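Local atomic coordinates of MdcD (Pseudomonas aeruginosa, PDB entry 5VIP), a protein that probably serves as the beta subunit of a biotin-independent malonate decarboxylase and belongs to the carboxyl transferase family of the ClpP/crotonase superfamily. Residues R11-T14 and Q20-R23; E98-D103 and V108-L113. All coordinates share one frame; numbering follows the deposited sequence.

Both contacts are short-range closures, and they follow one another along the chain without nesting or crossing. Contact 1 comes first: it closes the loop after helix 8-11, bringing Phe13 and Thr14 against Arg21 of helix 18-25 with five residues between the segments. The chain then runs through strands 32-34, 59-66 and 69-76 before helix 87-105, where contact 2 opens. There the last turns of the helix meet the chain leading into strand 111-115. The two centres lie about 23 Å apart and the nearest atoms about 7 Å, with no touch. Contact 1 joins the N-terminal loop to helix 18-25, and contact 2 lies where the helix of the beta-alpha-beta crossover begun by strand 69-76 meets its second strand.

Contact 1. Residues R11-T14 and Q20-R23; sequences RSFT and QRAR
Arg21 reaches from helix 18-25 across the ring of Phe13 to the backbone of Thr14. Its stem crosses the CZ end of the ring from the CE1 to the CE2 side. CB starts just outside the CE1-CZ edge, 3.8 Å from Phe13 CZ. The next atom, CG, sits over one face, 4.1 Å from the Phe13 ring centroid and 26° off the normal, a CH-pi contact displaced toward the rim. CD passes over the rim on the CE2 side, 3.7 Å from Phe13 CZ. The ring lies under the stem because Phe13 CG is anti to the backbone N (chi1 -177°). NE hydrogen-bonds to Leu16 O. At the tip, Arg21 NH2 donates to Thr14 O at 2.8 Å, but the N-H...O angle of 134° makes this bond bent. NH2 also serves Gly155 O, whereas NH1 has a weak, long ion pair with Glu117. Beyond Arg21, Phe13 packs on Leu229 and Val232 of helix 229-242, and Asp227 accepts from Thr14 OG1 and Phe13 N. The chemistry is therefore that of a buried arginine whose aliphatic stem lies against an aromatic face, while backbone carbonyls from three places in the chain take up its NE and NH2.

Contact 2. Residues E98-D103 and V108-L113; sequences ELAAED and VPTRAL
Ala100 and Thr110 make the first touch between helix 87-105 and the segment entering strand 111-115: Ala100 CB meets Thr110 CG2 at 3.8 Å, beside Leu143 of helix 126-143, on which Ala100 also packs. Asn104 ND2 ties the segments too, bonding both Ala100 O and Thr110 O. One turn later, Asp103 carries most of the contact. Its side chain and its carbonyl work separately. The carboxylate atom Asp103 OD2 accepts from Thr110 OG1 at 2.7 Å, on its anti side and 30° out of the carboxylate plane. Thr110 can face the helix with both branches because CG2 is anti to its backbone N and OG1 beside it (chi1 -62°), giving a methyl to Ala100 and a hydroxyl to Asp103. The backbone atom Asp103 O takes Val108 N at 2.9 Å, with an N-H...O angle of 160°. The CB atoms of Asp103 and Val108 pack 4.0 Å apart beside this bond. An inverse gamma turn centred on Pro109, closed by Thr110 N to Val108 O at 2.8 Å, links the two donors facing Asp103. Since Asp103 OD2 also accepts from an aromatic side chain of another protein chain, the aspartate probably couples this beta-alpha-beta turn to the subunit interface.

Contact 1. Residues R11-T14 and Q20-R23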
loop_
_atom_site.group_PDB
_atom_site.type_symbol
_atom_site.label_atom_id
_atom_site.label_comp_id
_atom_site.label_asym_id
_atom_site.label_seq_id
_atom_site.Cartn_x
_atom_site.Cartn_y
_atom_site.Cartn_z
ATOM N N ARG B 11 26.445 -17.050 14.177
ATOM C CA ARG B 11 26.504 -15.746 13.519
ATOM C C ARG B 11 25.285 -15.451 12.643
ATOM O O ARG B 11 25.130 -14.325 12.170
ATOM C CB ARG B 11 27.775 -15.642 12.673
ATOM C CG ARG B 11 29.053 -15.688 13.479
ATOM C CD ARG B 11 30.238 -16.067 12.607
ATOM N NE ARG B 11 30.602 -15.022 11.650
ATOM C CZ ARG B 11 31.719 -15.041 10.925
ATOM N NH1 ARG B 11 32.571 -16.055 11.051
ATOM N NH2 ARG B 11 31.986 -14.051 10.077
ATOM N N SER B 12 24.423 -16.452 12.445
ATOM C CA SER B 12 23.320 -16.374 11.487
ATOM C C SER B 12 22.247 -15.374 11.900
ATOM O O SER B 12 21.900 -15.272 13.076
ATOM C CB SER B 12 22.682 -17.755 11.302
ATOM O OG SER B 12 21.404 -17.669 10.681
ATOM N N PHE B 13 21.711 -14.648 10.926
ATOM C CA PHE B 13 20.620 -13.718 11.188
ATOM C C PHE B 13 19.259 -14.390 11.004
ATOM O O PHE B 13 18.354 -14.227 11.825
ATOM C CB PHE B 13 20.731 -12.499 10.270
ATOM C CG PHE B 13 19.684 -11.460 10.524
ATOM C CD1 PHE B 13 19.778 -10.625 11.634
ATOM C CD2 PHE B 13 18.608 -11.304 9.654
ATOM C CE1 PHE B 13 18.815 -9.648 11.877
ATOM C CE2 PHE B 13 17.627 -10.333 9.900
ATOM C CZ PHE B 13 17.738 -9.503 11.014
ATOM N N THR B 14 19.115 -15.158 9.933
ATOM C CA THR B 14 17.823 -15.751 9.603
ATOM C C THR B 14 17.362 -16.783 10.641
ATOM O O THR B 14 16.163 -17.013 10.795
ATOM C CB THR B 14 17.857 -16.423 8.235
ATOM O OG1 THR B 14 18.864 -17.436 8.251
ATOM C CG2 THR B 14 18.185 -15.409 7.139
ATOM N N GLN B 20 14.438 -11.711 18.769
ATOM C CA GLN B 20 15.890 -11.804 18.817
ATOM C C GLN B 20 16.553 -10.948 17.742
ATOM O O GLN B 20 17.581 -10.338 17.983
ATOM C CB GLN B 20 16.339 -13.243 18.648
ATOM C CG GLN B 20 15.917 -14.156 19.779
ATOM C CD GLN B 20 16.165 -15.600 19.425
ATOM O OE1 GLN B 20 15.822 -16.042 18.327
ATOM N NE2 GLN B 20 16.778 -16.342 20.342
ATOM N N ARG B 21 15.976 -10.922 16.551
ATOM C CA ARG B 21 16.522 -10.060 15.488
ATOM C C ARG B 21 16.521 -8.601 15.937
ATOM O O ARG B 21 17.491 -7.867 15.730
ATOM C CB ARG B 21 15.718 -10.221 14.195
ATOM C CG ARG B 21 15.885 -11.580 13.525
ATOM C CD ARG B 21 14.988 -11.698 12.290
ATOM N NE ARG B 21 14.973 -13.064 11.790
ATOM C CZ ARG B 21 14.600 -13.424 10.565
ATOM N NH1 ARG B 21 14.208 -12.517 9.687
ATOM N NH2 ARG B 21 14.630 -14.708 10.221
ATOM N N ALA B 22 15.429 -8.187 16.570
ATOM C CA ALA B 22 15.282 -6.795 17.004
ATOM C C ALA B 22 16.316 -6.444 18.070
ATOM O O ALA B 22 16.955 -5.389 18.019
ATOM C CB ALA B 22 13.870 -6.546 17.523
ATOM N N ARG B 23 16.491 -7.338 19.033
ATOM C CA ARG B 23 17.464 -7.131 20.096
ATOM C C ARG B 23 18.891 -7.121 19.550
ATOM O O ARG B 23 19.737 -6.362 20.014
ATOM C CB ARG B 23 17.309 -8.225 21.158
ATOM C CG ARG B 23 18.306 -8.164 22.313
ATOM C CD ARG B 23 18.058 -9.342 23.265
ATOM N NE ARG B 23 16.730 -9.269 23.877
ATOM C CZ ARG B 23 15.679 -9.999 23.514
ATOM N NH1 ARG B 23 15.783 -10.895 22.537
ATOM N NH2 ARG B 23 14.519 -9.837 24.137
#

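Contact 2. Residues E98-D103 and V108-L113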
loop_
_atom_site.group_PDB
_atom_site.type_symbol
_atom_site.label_atom_id
_atom_site.label_comp_id
_atom_site.label_asym_id
_atom_site.label_seq_id
_atom_site.Cartn_x
_atom_site.Cartn_y
_atom_site.Cartn_z
ATOM N N GLU B 98 4.059 6.383 12.716
ATOM C CA GLU B 98 3.442 7.690 12.938
ATOM C C GLU B 98 4.135 8.479 14.049
ATOM O O GLU B 98 4.347 9.685 13.929
ATOM C CB GLU B 98 1.952 7.517 13.266
ATOM C CG GLU B 98 1.132 7.043 12.068
ATOM C CD GLU B 98 -0.215 6.436 12.453
ATOM O OE1 GLU B 98 -0.560 6.447 13.653
ATOM O OE2 GLU B 98 -0.920 5.939 11.549
ATOM N N LEU B 99 4.484 7.806 15.138
ATOM C CA LEU B 99 5.159 8.491 16.237
ATOM C C LEU B 99 6.584 8.890 15.838
ATOM O O LEU B 99 7.115 9.888 16.323
ATOM C CB LEU B 99 5.165 7.613 17.497
ATOM C CG LEU B 99 3.798 7.526 18.204
ATOM C CD1 LEU B 99 3.835 6.536 19.371
ATOM C CD2 LEU B 99 3.363 8.898 18.701
ATOM N N ALA B 100 7.209 8.122 14.955
ATOM C CA ALA B 100 8.549 8.493 14.493
ATOM C C ALA B 100 8.473 9.762 13.656
ATOM O O ALA B 100 9.340 10.624 13.748
ATOM C CB ALA B 100 9.193 7.370 13.696
ATOM N N ALA B 101 7.430 9.880 12.842
ATOM C CA ALA B 101 7.250 11.101 12.060
ATOM C C ALA B 101 7.007 12.285 13.006
ATOM O O ALA B 101 7.559 13.369 12.819
ATOM C CB ALA B 101 6.098 10.941 11.076
ATOM N N GLU B 102 6.183 12.066 14.029
ATOM C CA GLU B 102 5.902 13.104 15.024
ATOM C C GLU B 102 7.192 13.560 15.726
ATOM O O GLU B 102 7.422 14.761 15.899
ATOM C CB GLU B 102 4.868 12.585 16.027
ATOM C CG GLU B 102 4.327 13.605 17.002
ATOM C CD GLU B 102 3.049 13.115 17.675
ATOM O OE1 GLU B 102 2.855 13.408 18.873
ATOM O OE2 GLU B 102 2.240 12.432 17.003
ATOM N N ASP B 103 8.038 12.602 16.105
ATOM C CA ASP B 103 9.355 12.905 16.669
ATOM C C ASP B 103 10.127 13.859 15.763
ATOM O O ASP B 103 10.663 14.871 16.213
ATOM C CB ASP B 103 10.183 11.619 16.870
ATOM C CG ASP B 103 10.017 11.012 18.249
ATOM O OD1 ASP B 103 9.396 11.658 19.119
ATOM O OD2 ASP B 103 10.524 9.885 18.470
ATOM N N VAL B 108 13.401 15.607 16.657
ATOM C CA VAL B 108 14.070 14.396 17.126
ATOM C C VAL B 108 14.193 13.427 15.955
ATOM O O VAL B 108 13.185 12.997 15.436
ATOM C CB VAL B 108 13.292 13.730 18.277
ATOM C CG1 VAL B 108 13.928 12.386 18.661
ATOM C CG2 VAL B 108 13.208 14.667 19.481
ATOM N N PRO B 109 15.428 13.095 15.537
ATOM C CA PRO B 109 15.637 12.403 14.254
ATOM C C PRO B 109 15.420 10.890 14.322
ATOM O O PRO B 109 16.294 10.110 13.953
ATOM C CB PRO B 109 17.095 12.728 13.924
ATOM C CG PRO B 109 17.746 12.848 15.283
ATOM C CD PRO B 109 16.703 13.500 16.163
ATOM N N THR B 110 14.246 10.485 14.784
ATOM C CA THR B 110 13.967 9.064 14.973
ATOM C C THR B 110 13.919 8.302 13.651
ATOM O O THR B 110 13.279 8.725 12.689
ATOM C CB THR B 110 12.664 8.881 15.749
ATOM O OG1 THR B 110 12.836 9.476 17.040
ATOM C CG2 THR B 110 12.333 7.396 15.923
ATOM N N ARG B 111 14.638 7.185 13.633
ATOM C CA ARG B 111 14.795 6.329 12.468
ATOM C C ARG B 111 13.924 5.090 12.633
ATOM O O ARG B 111 13.881 4.524 13.710
ATOM C CB ARG B 111 16.268 5.921 12.312
ATOM C CG ARG B 111 17.289 7.054 12.511
ATOM C CD ARG B 111 18.652 6.501 12.866
ATOM N NE ARG B 111 19.769 7.266 12.273
ATOM C CZ ARG B 111 21.030 6.837 12.246
ATOM N NH1 ARG B 111 21.355 5.646 12.772
ATOM N NH2 ARG B 111 21.977 7.588 11.675
ATOM N N ALA B 112 13.245 4.655 11.573
ATOM C CA ALA B 112 12.420 3.457 11.647
ATOM C C ALA B 112 13.016 2.326 10.813
ATOM O O ALA B 112 13.391 2.516 9.644
ATOM C CB ALA B 112 10.975 3.752 11.185
ATOM N N LEU B 113 13.084 1.149 11.427
ATOM C CA LEU B 113 13.636 -0.048 10.815
ATOM C C LEU B 113 12.561 -1.131 10.793
ATOM O O LEU B 113 11.991 -1.480 11.845
ATOM C CB LEU B 113 14.864 -0.528 11.592
ATOM C CG LEU B 113 15.539 -1.844 11.207
ATOM C CD1 LEU B 113 16.054 -1.797 9.763
ATOM C CD2 LEU B 113 16.676 -2.119 12.162
#